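Local coordinates for nicotinate-nucleotide--dimethylbenzimidazole phosphoribosyltransferase (Thermus thermophilus HB8, PDB 1WX1), which probably catalyses the transfer of the phosphoribosyl group from nicotinate mononucleotide to 5,6-dimethylbenzimidazole, giving alpha-ribazole 5'-phosphate and nicotinate on the route to cobalamin, at residues R46-V51 with D93-V98; Q68-Q73 with G161-G166; M74-L79 with E106-P111; A210-G215 with A222-G227; P294-D299 with V309-L314. All blocks are in the same frame, centred on the assembly; numbering follows the deposited sequence.

Interaction 1. Residues R46-V51 with D93-V98; sequences RGAVVV and DCAVYV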
# COMPACT_ATOMS: atom_id res chain seq x y z
N ARG A 46 -15.40 -4.81 6.85
CA ARG A 46 -14.72 -6.06 7.17
C ARG A 46 -14.34 -6.83 5.91
O ARG A 46 -15.14 -6.95 4.99
CB ARG A 46 -15.65 -6.93 8.02
CG ARG A 46 -15.07 -8.27 8.42
CD ARG A 46 -14.01 -8.11 9.47
NE ARG A 46 -13.71 -9.38 10.14
CZ ARG A 46 -12.71 -9.54 11.00
NH1 ARG A 46 -11.92 -8.52 11.29
NH2 ARG A 46 -12.50 -10.73 11.56
N GLY A 47 -13.13 -7.36 5.89
CA GLY A 47 -12.72 -8.14 4.74
C GLY A 47 -12.49 -9.57 5.20
O GLY A 47 -12.57 -9.85 6.40
N ALA A 48 -12.25 -10.47 4.27
CA ALA A 48 -11.97 -11.86 4.62
C ALA A 48 -11.03 -12.48 3.60
O ALA A 48 -11.03 -12.11 2.43
CB ALA A 48 -13.27 -12.68 4.70
N VAL A 49 -10.20 -13.41 4.07
CA VAL A 49 -9.29 -14.13 3.20
C VAL A 49 -9.48 -15.61 3.53
O VAL A 49 -9.54 -15.99 4.70
CB VAL A 49 -7.79 -13.73 3.40
CG1 VAL A 49 -7.34 -14.02 4.84
CG2 VAL A 49 -6.91 -14.51 2.42
N VAL A 50 -9.64 -16.42 2.49
CA VAL A 50 -9.78 -17.86 2.68
C VAL A 50 -8.49 -18.45 2.13
O VAL A 50 -8.19 -18.32 0.94
CB VAL A 50 -10.98 -18.43 1.90
CG1 VAL A 50 -11.02 -19.96 2.07
CG2 VAL A 50 -12.28 -17.81 2.41
N VAL A 51 -7.73 -19.07 3.02
CA VAL A 51 -6.46 -19.68 2.64
C VAL A 51 -6.69 -21.16 2.38
O VAL A 51 -6.99 -21.92 3.30
CB VAL A 51 -5.42 -19.52 3.77
CG1 VAL A 51 -4.06 -20.06 3.31
CG2 VAL A 51 -5.31 -18.06 4.18
N ASP A 93 -8.09 -5.50 9.30
CA ASP A 93 -9.48 -5.83 9.64
C ASP A 93 -10.02 -6.85 8.64
O ASP A 93 -10.99 -6.62 7.92
CB ASP A 93 -10.35 -4.57 9.63
CG ASP A 93 -11.79 -4.86 10.04
OD1 ASP A 93 -12.01 -5.71 10.92
OD2 ASP A 93 -12.71 -4.22 9.48
N CYS A 94 -9.36 -8.00 8.62
CA CYS A 94 -9.71 -9.07 7.70
C CYS A 94 -9.78 -10.39 8.45
O CYS A 94 -8.84 -10.76 9.15
CB CYS A 94 -8.64 -9.14 6.61
SG CYS A 94 -8.86 -10.43 5.38
N ALA A 95 -10.90 -11.09 8.31
CA ALA A 95 -11.09 -12.39 8.95
C ALA A 95 -10.25 -13.42 8.20
O ALA A 95 -10.08 -13.32 6.98
CB ALA A 95 -12.57 -12.79 8.91
N VAL A 96 -9.72 -14.40 8.92
CA VAL A 96 -8.92 -15.44 8.29
C VAL A 96 -9.60 -16.79 8.41
O VAL A 96 -9.96 -17.22 9.50
CB VAL A 96 -7.51 -15.55 8.94
CG1 VAL A 96 -6.74 -16.71 8.30
CG2 VAL A 96 -6.74 -14.25 8.75
N TYR A 97 -9.81 -17.44 7.27
CA TYR A 97 -10.41 -18.77 7.25
C TYR A 97 -9.43 -19.69 6.56
O TYR A 97 -8.76 -19.27 5.61
CB TYR A 97 -11.73 -18.78 6.48
CG TYR A 97 -12.80 -17.88 7.03
CD1 TYR A 97 -12.88 -16.54 6.65
CD2 TYR A 97 -13.74 -18.36 7.94
CE1 TYR A 97 -13.86 -15.70 7.17
CE2 TYR A 97 -14.73 -17.53 8.46
CZ TYR A 97 -14.79 -16.20 8.07
OH TYR A 97 -15.76 -15.38 8.58
N VAL A 98 -9.34 -20.93 7.02
CA VAL A 98 -8.44 -21.90 6.41
C VAL A 98 -9.27 -23.05 5.86
O VAL A 98 -10.22 -23.50 6.50
CB VAL A 98 -7.42 -22.45 7.44
CG1 VAL A 98 -6.46 -23.42 6.76
CG2 VAL A 98 -6.63 -21.30 8.07
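Five backbone hydrogen bonds join Gly47-Val51 to Asp93-Tyr97 as neighbouring parallel strands whose axes differ by 20°. Gly47 N gives to Asp93 O, Gly47 O takes Ala95 N at 2.8 Å, Val49 bonds through N to Ala95 O and through O to Tyr97 N, and Val51 N reaches Tyr97 O at 2.8 Å. CA-H...O contacts fill in between, the shortest from Cys94 CA to Gly47 O at 3.2 Å.

A salt bridge lies where the strands begin. Arg46 NH1 meets Asp93 OD1 at 2.8 Å, close to the guanidinium plane but above the carboxylate plane, the two planes standing 48° apart. One guanidinium face rests over the backbone of Cys94 and Ala95, and Arg46 NH2 comes 3.4 Å from Ala95 CB.

Apolar contacts split between the two faces of the sheet. Ala48 CB packs at the edge of the Tyr97 ring, 3.9 Å from CE1, while the Tyr97 hydroxyl bonds to Glu153. On the other face Val49 CG1, between its backbone N and carbonyl carbon (chi1 60°), touches Cys94 SG and, at 4.0 Å, Val96 CG2; helix 306-321 packs on this face and helix 133-152 on that of Ala48 and Tyr97.

Main-chain bonding thus fixes the pairing in the largely buried sheet, whereas the charged pair is confined to its exposed end.

Interaction 2. Residues Q68-Q73 with G161-G166; sequences QEVTRQ and GDMGIG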
# COMPACT_ATOMS: atom_id res chain seq x y z
N GLN A 68 7.63 -31.54 2.39
CA GLN A 68 6.18 -31.53 2.25
C GLN A 68 5.42 -31.27 3.55
O GLN A 68 4.37 -30.63 3.54
CB GLN A 68 5.73 -32.86 1.64
CG GLN A 68 4.26 -32.91 1.31
CD GLN A 68 3.93 -34.03 0.35
OE1 GLN A 68 3.99 -35.21 0.70
NE2 GLN A 68 3.58 -33.67 -0.88
N GLU A 69 5.96 -31.77 4.66
CA GLU A 69 5.33 -31.63 5.97
C GLU A 69 5.04 -30.19 6.36
O GLU A 69 4.18 -29.94 7.19
CB GLU A 69 6.23 -32.24 7.06
CG GLU A 69 7.60 -31.60 7.16
CD GLU A 69 8.56 -32.33 8.07
OE1 GLU A 69 8.22 -32.58 9.25
OE2 GLU A 69 9.67 -32.65 7.59
N VAL A 70 5.77 -29.24 5.76
CA VAL A 70 5.58 -27.83 6.07
C VAL A 70 4.17 -27.31 5.78
O VAL A 70 3.69 -26.41 6.46
CB VAL A 70 6.63 -26.96 5.32
CG1 VAL A 70 6.32 -25.48 5.52
CG2 VAL A 70 8.03 -27.28 5.86
N THR A 71 3.50 -27.88 4.79
CA THR A 71 2.14 -27.45 4.47
C THR A 71 1.24 -27.63 5.69
O THR A 71 0.58 -26.70 6.13
CB THR A 71 1.55 -28.25 3.29
OG1 THR A 71 2.40 -28.13 2.15
CG2 THR A 71 0.16 -27.73 2.94
N ARG A 72 1.22 -28.85 6.23
CA ARG A 72 0.41 -29.13 7.40
C ARG A 72 0.83 -28.31 8.61
O ARG A 72 -0.00 -27.80 9.36
CB ARG A 72 0.48 -30.62 7.74
CG ARG A 72 -0.28 -30.98 9.00
CD ARG A 72 -0.36 -32.48 9.24
NE ARG A 72 -1.03 -32.75 10.50
CZ ARG A 72 -0.47 -32.59 11.70
NH1 ARG A 72 0.79 -32.17 11.79
NH2 ARG A 72 -1.17 -32.81 12.79
N GLN A 73 2.14 -28.19 8.81
CA GLN A 73 2.65 -27.42 9.94
C GLN A 73 2.25 -25.95 9.82
O GLN A 73 1.93 -25.31 10.81
CB GLN A 73 4.17 -27.55 10.01
CG GLN A 73 4.65 -28.99 10.13
CD GLN A 73 6.15 -29.10 10.04
OE1 GLN A 73 6.80 -28.30 9.37
NE2 GLN A 73 6.71 -30.11 10.71
N GLY A 161 -6.05 -17.13 -0.40
CA GLY A 161 -4.66 -17.35 -0.04
C GLY A 161 -4.32 -18.79 -0.36
O GLY A 161 -5.21 -19.63 -0.49
N ASP A 162 -3.03 -19.08 -0.50
CA ASP A 162 -2.58 -20.44 -0.82
C ASP A 162 -1.53 -20.94 0.17
O ASP A 162 -0.76 -20.17 0.72
CB ASP A 162 -1.93 -20.45 -2.19
CG ASP A 162 -0.63 -19.67 -2.21
OD1 ASP A 162 -0.68 -18.44 -1.99
OD2 ASP A 162 0.44 -20.28 -2.44
N MET A 163 -1.52 -22.25 0.38
CA MET A 163 -0.50 -22.86 1.22
C MET A 163 -0.34 -24.27 0.70
O MET A 163 -1.25 -25.09 0.77
CB MET A 163 -0.91 -22.89 2.70
CG MET A 163 0.19 -23.44 3.63
SD MET A 163 1.78 -22.54 3.57
CE MET A 163 2.95 -23.87 3.17
N GLY A 164 0.83 -24.54 0.13
CA GLY A 164 1.10 -25.86 -0.40
C GLY A 164 2.51 -25.93 -0.94
O GLY A 164 2.83 -25.28 -1.93
N ILE A 165 3.36 -26.72 -0.29
CA ILE A 165 4.74 -26.87 -0.73
C ILE A 165 4.73 -27.44 -2.15
O ILE A 165 4.08 -28.44 -2.42
CB ILE A 165 5.53 -27.82 0.21
CG1 ILE A 165 5.62 -27.20 1.61
CG2 ILE A 165 6.92 -28.07 -0.35
CD1 ILE A 165 6.23 -25.81 1.63
N GLY A 166 5.44 -26.77 -3.05
CA GLY A 166 5.50 -27.20 -4.43
C GLY A 166 4.38 -26.64 -5.30
O GLY A 166 4.30 -26.96 -6.48
O HOH W 1 3.32 -30.74 -0.92
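Val70 lays its CB and CG1 against the CG1-CD1 branch of Ile165, whose side chain crosses it at about a right angle; Val70 CB is 3.9 Å from Ile165 CG1. Beside it, Thr71 and Ile165 run past each other in opposite directions. Thr71 OG1, anti to the carbonyl carbon (chi1 -57°), accepts a hydrogen bond from Ile165 N at 3.0 Å, almost straight with 178° at the hydrogen, and also bonds to Asp55. Its methyl CG2 lies 3.7 Å from Met163 O.

Met163, bent at chi2 and chi3, brings CE to 3.9 Å from Thr71 CA. A water extends the contact on the Gln68 side, accepting from Gln68 NE2 at 2.9 Å and donating to Ile165 O at 2.8 Å. The contact joins the N-terminal part of helix 70-79 to the end of strand 157-163 and the loop after it, at the C-terminal ends of the strands, where parallel alpha/beta sheets commonly place their active sites. Asp162 bonds to the backbone N of Glu304, the predicted proton acceptor, and Val70 also packs on Val332 of the second subunit.

The threonine hydroxyl, held by Ile165 and Asp55 together, gives a buried backbone N-H a partner amid the aliphatic packing of Val70, Met163 and Ile165.

Interaction 3. Residues M74-L79 with E106-P111; sequences MVLNFL and ELPDHP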
# COMPACT_ATOMS: atom_id res chain seq x y z
N MET A 74 2.26 -25.43 8.59
CA MET A 74 1.88 -24.04 8.40
C MET A 74 0.39 -23.85 8.62
O MET A 74 -0.03 -22.80 9.10
CB MET A 74 2.29 -23.55 7.00
CG MET A 74 3.77 -23.18 6.92
SD MET A 74 4.21 -21.86 8.09
CE MET A 74 3.18 -20.51 7.47
N VAL A 75 -0.42 -24.85 8.28
CA VAL A 75 -1.85 -24.75 8.52
C VAL A 75 -2.06 -24.61 10.03
O VAL A 75 -2.84 -23.79 10.49
CB VAL A 75 -2.62 -25.99 8.02
CG1 VAL A 75 -4.03 -26.00 8.61
CG2 VAL A 75 -2.71 -25.95 6.49
N LEU A 76 -1.34 -25.43 10.80
CA LEU A 76 -1.45 -25.36 12.25
C LEU A 76 -1.00 -23.97 12.71
O LEU A 76 -1.58 -23.40 13.63
CB LEU A 76 -0.59 -26.45 12.90
CG LEU A 76 -1.12 -27.87 12.69
CD1 LEU A 76 -0.12 -28.87 13.25
CD2 LEU A 76 -2.47 -28.03 13.36
N ASN A 77 0.03 -23.44 12.06
CA ASN A 77 0.56 -22.11 12.40
C ASN A 77 -0.56 -21.09 12.17
O ASN A 77 -0.76 -20.19 12.98
CB ASN A 77 1.77 -21.79 11.51
CG ASN A 77 2.63 -20.64 12.06
OD1 ASN A 77 3.50 -20.11 11.35
ND2 ASN A 77 2.40 -20.27 13.31
N PHE A 78 -1.29 -21.24 11.06
CA PHE A 78 -2.41 -20.34 10.73
C PHE A 78 -3.45 -20.38 11.85
O PHE A 78 -3.94 -19.35 12.29
CB PHE A 78 -3.13 -20.77 9.44
CG PHE A 78 -2.30 -20.66 8.19
CD1 PHE A 78 -2.59 -21.47 7.09
CD2 PHE A 78 -1.24 -19.77 8.10
CE1 PHE A 78 -1.82 -21.40 5.92
CE2 PHE A 78 -0.47 -19.68 6.94
CZ PHE A 78 -0.76 -20.51 5.86
N LEU A 79 -3.79 -21.59 12.29
CA LEU A 79 -4.79 -21.76 13.34
C LEU A 79 -4.32 -21.23 14.70
O LEU A 79 -5.14 -20.95 15.57
CB LEU A 79 -5.19 -23.23 13.46
CG LEU A 79 -5.75 -23.87 12.18
CD1 LEU A 79 -6.14 -25.32 12.47
CD2 LEU A 79 -6.96 -23.08 11.69
N GLU A 106 -3.63 -35.49 9.45
CA GLU A 106 -4.86 -35.04 10.08
C GLU A 106 -4.76 -33.68 10.75
O GLU A 106 -3.68 -33.27 11.20
CB GLU A 106 -5.34 -36.06 11.11
CG GLU A 106 -5.43 -37.48 10.58
CD GLU A 106 -6.06 -38.42 11.58
OE1 GLU A 106 -5.82 -38.25 12.80
OE2 GLU A 106 -6.79 -39.34 11.15
N LEU A 107 -5.89 -32.98 10.82
CA LEU A 107 -5.95 -31.67 11.45
C LEU A 107 -7.06 -31.68 12.49
O LEU A 107 -8.03 -32.42 12.36
CB LEU A 107 -6.25 -30.59 10.40
CG LEU A 107 -5.14 -30.25 9.39
CD1 LEU A 107 -5.71 -29.38 8.27
CD2 LEU A 107 -4.00 -29.53 10.09
N PRO A 108 -6.93 -30.87 13.55
CA PRO A 108 -7.96 -30.83 14.60
C PRO A 108 -9.14 -29.97 14.19
O PRO A 108 -9.00 -29.05 13.38
CB PRO A 108 -7.21 -30.23 15.78
CG PRO A 108 -6.30 -29.23 15.10
CD PRO A 108 -5.78 -30.01 13.90
N ASP A 109 -10.32 -30.26 14.73
CA ASP A 109 -11.51 -29.46 14.45
C ASP A 109 -11.21 -28.07 15.01
O ASP A 109 -10.71 -27.93 16.13
CB ASP A 109 -12.73 -30.05 15.17
CG ASP A 109 -13.21 -31.34 14.54
OD1 ASP A 109 -14.01 -32.04 15.19
OD2 ASP A 109 -12.80 -31.65 13.40
N HIS A 110 -11.51 -27.03 14.23
CA HIS A 110 -11.25 -25.66 14.65
C HIS A 110 -12.27 -24.74 13.97
O HIS A 110 -12.60 -24.93 12.80
CB HIS A 110 -9.82 -25.28 14.27
CG HIS A 110 -9.38 -23.93 14.76
ND1 HIS A 110 -9.91 -22.76 14.27
CD2 HIS A 110 -8.46 -23.58 15.68
CE1 HIS A 110 -9.32 -21.74 14.87
NE2 HIS A 110 -8.44 -22.21 15.73
N PRO A 111 -12.80 -23.74 14.69
CA PRO A 111 -13.79 -22.83 14.10
C PRO A 111 -13.31 -22.07 12.85
O PRO A 111 -14.12 -21.73 11.99
CB PRO A 111 -14.14 -21.89 15.26
CG PRO A 111 -12.85 -21.85 16.04
CD PRO A 111 -12.42 -23.30 16.05
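Leu79 CD2 sits over the centre of one face of the His110 imidazole, a CH-pi contact 4.0 Å from the ring centroid and 13° off the normal. The opposite face is met by Pro111 CD, 3.0 Å above the plane and displaced toward the rim, so the ring lies between a leucine methyl from the helix and the proline that follows it in the chain. With CG anti to the backbone N (chi1 -175°), the imidazole of His110 reaches Leu79. The two side chains slide past each other in opposite directions, with Leu79 CB 4.0 Å from His110 CD2 and Leu79 CD1 near His110 CB. His110 ND1 is hydrogen-bonded to the backbone N of Gly112.

Helix 70-79 here packs against the connection between strands 94-100 and 113-115 of the parallel sheet. Residues 106-110 are extended without forming a strand, and meet the helix through Val75, Leu76 and Leu79. On the sheet side Val75, Phe78 and Leu79 touch Val98.

Leu107 carries the purely aliphatic packing. Both of its methyls meet Val75 CG1 at 3.8 Å, CD1 and CD2 alike, the side chains crossing at about a right angle. Leu76 reaches across with CD2, which lies 3.9 Å from Leu107 CD2 and 3.9 Å from Pro108 CD. Beyond these, Lys115 ties the loop down by bonding to Leu107 O and forming a salt bridge with Asp109.

Interaction 4. Residues A210-G215 with A222-G227; sequences ARLHPG and AAEVGG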
# COMPACT_ATOMS: atom_id res chain seq x y z
N ALA A 210 2.31 -31.75 -22.04
CA ALA A 210 2.32 -32.80 -23.04
C ALA A 210 1.14 -33.77 -22.91
O ALA A 210 0.75 -34.41 -23.89
CB ALA A 210 3.64 -33.58 -22.97
N ARG A 211 0.57 -33.87 -21.72
CA ARG A 211 -0.56 -34.78 -21.53
C ARG A 211 -1.88 -34.18 -22.02
O ARG A 211 -2.86 -34.89 -22.19
CB ARG A 211 -0.70 -35.19 -20.06
CG ARG A 211 0.44 -36.07 -19.53
CD ARG A 211 0.03 -36.75 -18.22
NE ARG A 211 -0.33 -35.79 -17.18
CZ ARG A 211 0.54 -35.06 -16.49
NH1 ARG A 211 1.84 -35.18 -16.72
NH2 ARG A 211 0.11 -34.18 -15.58
N LEU A 212 -1.89 -32.87 -22.25
CA LEU A 212 -3.10 -32.19 -22.70
C LEU A 212 -3.44 -32.43 -24.17
O LEU A 212 -2.55 -32.72 -24.97
CB LEU A 212 -2.96 -30.69 -22.44
CG LEU A 212 -2.74 -30.31 -20.97
CD1 LEU A 212 -2.50 -28.81 -20.84
CD2 LEU A 212 -3.95 -30.73 -20.16
N HIS A 213 -4.72 -32.30 -24.51
CA HIS A 213 -5.21 -32.50 -25.87
C HIS A 213 -6.48 -31.66 -26.07
O HIS A 213 -7.11 -31.25 -25.11
CB HIS A 213 -5.52 -33.98 -26.09
CG HIS A 213 -6.55 -34.53 -25.16
ND1 HIS A 213 -7.89 -34.22 -25.28
CD2 HIS A 213 -6.44 -35.36 -24.10
CE1 HIS A 213 -8.56 -34.85 -24.33
NE2 HIS A 213 -7.71 -35.55 -23.60
N PRO A 214 -6.87 -31.39 -27.31
CA PRO A 214 -8.08 -30.58 -27.57
C PRO A 214 -9.36 -31.16 -27.00
O PRO A 214 -9.46 -32.36 -26.81
CB PRO A 214 -8.13 -30.54 -29.09
CG PRO A 214 -6.74 -30.87 -29.52
CD PRO A 214 -6.30 -31.91 -28.57
N GLY A 215 -10.34 -30.29 -26.75
CA GLY A 215 -11.62 -30.73 -26.24
C GLY A 215 -11.76 -30.83 -24.73
O GLY A 215 -12.78 -31.30 -24.23
N ALA A 222 -7.32 -28.39 -15.29
CA ALA A 222 -6.81 -28.18 -13.93
C ALA A 222 -6.55 -29.51 -13.22
O ALA A 222 -5.56 -29.66 -12.51
CB ALA A 222 -7.81 -27.35 -13.13
N ALA A 223 -7.46 -30.46 -13.40
CA ALA A 223 -7.32 -31.77 -12.77
C ALA A 223 -6.04 -32.44 -13.27
O ALA A 223 -5.31 -33.06 -12.50
CB ALA A 223 -8.54 -32.64 -13.11
N GLU A 224 -5.78 -32.31 -14.56
CA GLU A 224 -4.62 -32.92 -15.16
C GLU A 224 -3.28 -32.34 -14.73
O GLU A 224 -2.33 -33.08 -14.46
CB GLU A 224 -4.72 -32.83 -16.69
CG GLU A 224 -3.62 -33.56 -17.43
CD GLU A 224 -3.86 -35.05 -17.49
OE1 GLU A 224 -2.87 -35.81 -17.48
OE2 GLU A 224 -5.03 -35.46 -17.56
N VAL A 225 -3.19 -31.02 -14.62
CA VAL A 225 -1.91 -30.40 -14.31
C VAL A 225 -1.82 -29.48 -13.10
O VAL A 225 -0.73 -28.99 -12.80
CB VAL A 225 -1.42 -29.56 -15.52
CG1 VAL A 225 -1.64 -30.32 -16.82
CG2 VAL A 225 -2.16 -28.22 -15.55
N GLY A 226 -2.93 -29.24 -12.41
CA GLY A 226 -2.89 -28.33 -11.28
C GLY A 226 -2.77 -28.90 -9.89
O GLY A 226 -2.18 -29.96 -9.68
N GLY A 227 -3.33 -28.16 -8.93
CA GLY A 227 -3.31 -28.56 -7.54
C GLY A 227 -4.70 -28.41 -6.95
O GLY A 227 -5.52 -27.62 -7.45
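Glu224 OE1 takes a hydrogen bond from Arg211 NE at 2.6 Å as part of a salt bridge. It uses the anti lone pair, the one facing away from OE2, and lies 7° out of the guanidinium plane. On the same edge of the guanidinium, Arg211 NH2 reaches Glu224 O at 2.9 Å, arriving from above that carbonyl's plane. Arg211 therefore grips Glu224 side-on, NE on the carboxylate and NH2 on the backbone oxygen, while the carboxylate plane stands 44° away from that of the guanidinium. The bend of Arg211 at chi3 (-59°) swings NE toward the helix. Arg211 NH2 bonds to Leu125 O as well.

Leu212 completes the contact on the apolar side. Its CD2 lies 3.9 Å from Glu224 CG, the two chains running past each other in opposite directions, and 4.1 Å from Val225 CG1, which it crosses at about a right angle.

The pairing spans the short connection from helix 195-210 to helix 218-225, fastening its start to the last turn of the second helix. Leu212 and Val225 both turn to helix 167-179, touching Ala177 and Ala173, and the loop carrying Pro129 packs against Arg211 and Glu224.

Interaction 5. Residues P294-D299 with V309-L314; sequences PLLDLD and VLAMPL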
# COMPACT_ATOMS: atom_id res chain seq x y z
N PRO A 294 -1.19 -4.01 -10.57
CA PRO A 294 -0.93 -4.32 -9.16
C PRO A 294 -0.94 -3.06 -8.30
O PRO A 294 -0.34 -2.04 -8.66
CB PRO A 294 0.46 -4.96 -9.19
CG PRO A 294 0.64 -5.40 -10.63
CD PRO A 294 -0.02 -4.32 -11.41
N LEU A 295 -1.62 -3.12 -7.16
CA LEU A 295 -1.69 -1.97 -6.26
C LEU A 295 -0.39 -1.78 -5.49
O LEU A 295 0.05 -0.66 -5.28
CB LEU A 295 -2.84 -2.14 -5.28
CG LEU A 295 -4.23 -1.92 -5.86
CD1 LEU A 295 -5.29 -2.31 -4.83
CD2 LEU A 295 -4.38 -0.46 -6.25
N LEU A 296 0.19 -2.89 -5.05
CA LEU A 296 1.43 -2.86 -4.28
C LEU A 296 2.56 -3.59 -4.99
O LEU A 296 2.33 -4.52 -5.76
CB LEU A 296 1.22 -3.53 -2.92
CG LEU A 296 0.17 -2.93 -1.98
CD1 LEU A 296 -0.10 -3.90 -0.83
CD2 LEU A 296 0.67 -1.60 -1.46
N ASP A 297 3.79 -3.18 -4.70
CA ASP A 297 4.98 -3.82 -5.25
C ASP A 297 6.02 -3.74 -4.14
O ASP A 297 6.80 -2.79 -4.08
CB ASP A 297 5.49 -3.09 -6.49
CG ASP A 297 6.55 -3.90 -7.22
OD1 ASP A 297 7.22 -4.72 -6.57
OD2 ASP A 297 6.72 -3.70 -8.44
N LEU A 298 6.02 -4.73 -3.26
CA LEU A 298 6.93 -4.75 -2.13
C LEU A 298 7.93 -5.90 -2.18
O LEU A 298 8.55 -6.24 -1.18
CB LEU A 298 6.13 -4.82 -0.83
CG LEU A 298 5.16 -3.65 -0.58
CD1 LEU A 298 4.21 -4.00 0.55
CD2 LEU A 298 5.95 -2.38 -0.26
N ASP A 299 8.07 -6.50 -3.36
CA ASP A 299 8.98 -7.62 -3.57
C ASP A 299 8.65 -8.81 -2.66
O ASP A 299 9.54 -9.51 -2.18
CB ASP A 299 10.43 -7.16 -3.34
CG ASP A 299 11.45 -8.24 -3.68
OD1 ASP A 299 11.27 -8.94 -4.70
OD2 ASP A 299 12.44 -8.37 -2.93
N VAL A 309 -4.26 -9.18 1.30
CA VAL A 309 -4.70 -8.60 2.56
C VAL A 309 -4.07 -7.23 2.81
O VAL A 309 -4.74 -6.32 3.32
CB VAL A 309 -4.40 -9.56 3.74
CG1 VAL A 309 -4.66 -8.87 5.07
CG2 VAL A 309 -5.29 -10.80 3.62
N LEU A 310 -2.80 -7.08 2.45
CA LEU A 310 -2.11 -5.80 2.62
C LEU A 310 -2.76 -4.72 1.75
O LEU A 310 -2.67 -3.54 2.06
CB LEU A 310 -0.64 -5.94 2.24
CG LEU A 310 0.25 -6.73 3.21
CD1 LEU A 310 1.64 -6.87 2.64
CD2 LEU A 310 0.29 -6.01 4.56
N ALA A 311 -3.40 -5.14 0.66
CA ALA A 311 -4.04 -4.19 -0.24
C ALA A 311 -5.46 -3.78 0.16
O ALA A 311 -6.01 -2.82 -0.39
CB ALA A 311 -4.06 -4.76 -1.65
N MET A 312 -6.05 -4.49 1.11
CA MET A 312 -7.42 -4.16 1.51
C MET A 312 -7.59 -2.74 2.04
O MET A 312 -8.56 -2.07 1.69
CB MET A 312 -7.94 -5.18 2.52
CG MET A 312 -8.12 -6.57 1.92
SD MET A 312 -8.92 -7.75 3.04
CE MET A 312 -9.24 -9.12 1.93
N PRO A 313 -6.66 -2.26 2.88
CA PRO A 313 -6.83 -0.88 3.37
C PRO A 313 -6.81 0.12 2.22
O PRO A 313 -7.46 1.16 2.28
CB PRO A 313 -5.64 -0.70 4.31
CG PRO A 313 -5.40 -2.09 4.82
CD PRO A 313 -5.54 -2.93 3.57
N LEU A 314 -6.07 -0.20 1.16
CA LEU A 314 -6.02 0.69 -0.00
C LEU A 314 -7.37 0.68 -0.71
O LEU A 314 -7.83 1.72 -1.18
CB LEU A 314 -4.93 0.25 -0.99
CG LEU A 314 -3.48 0.41 -0.52
CD1 LEU A 314 -2.55 -0.03 -1.65
CD2 LEU A 314 -3.23 1.87 -0.16
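Leu296 and Leu314 both hold CG anti to the carbonyl carbon, and with chi2 of -178° Leu314 extends CD1 to the CD2 branch of Leu296, the two methyls 3.6 Å apart. These two side chains cross obliquely. The other methyl of Leu296, CD1, set by chi2 of 168°, touches the helix one turn earlier, 3.7 Å from Leu310 CB and 3.8 Å from Ala311 N, with Ala311 CB slightly farther off. Leu296 and Leu310 cross at about a right angle.

Leu295 flanks this group. Its CD1 lies 4.2 Å from Ala311 CB, and its CB is at the same distance from Leu314 CD1. Leu298 makes a looser contact, its CD1 standing 4.4 Å from Leu310 CD1.

The helix face offered here consists of Leu310, Ala311 and Leu314, and the helix is kinked around Pro313, where the N atoms of 313 and 314 lack the regular bond to the turn before. The irregular segment 294-299, between helices 281-290 and 306-321, is also held by backbone bonds, Leu295 to Ala274, and Leu296 to Gly275 and Leu277. The region also meets the second subunit: Leu296 packs on Leu296 of that subunit, and Pro313 on its Pro313.

All six touching residues are buried, and their side chains are aliphatic. Across the two segments, cohesion comes from hydrocarbon packing, continued into the dimer interface by leucine and proline side chains, where backbone hydrogen bonds from Leu298 to the second subunit join it.

In the fold
From the N terminus, strand 47-54 opens interaction 1, which closes when strand 94-100 pairs beside it. Helix 70-79, in the connection between these strands, opens interactions 2 and 3. Interaction 3 closes at the loop after strand 94-100 and is nested within interaction 2, which closes at the end of strand 157-163; both cross interaction 1. The three touch: Val51 and Val98 pack on the helix, and Val50 bonds to Gly161. In series after them, interaction 4 closes the turn between helices 195-210 and 218-225, and interaction 5 folds the loop before helix 306-321 back on it. Interaction 5 touches interaction 1 through Val309 and Met312, while interaction 4 stands apart from the other four.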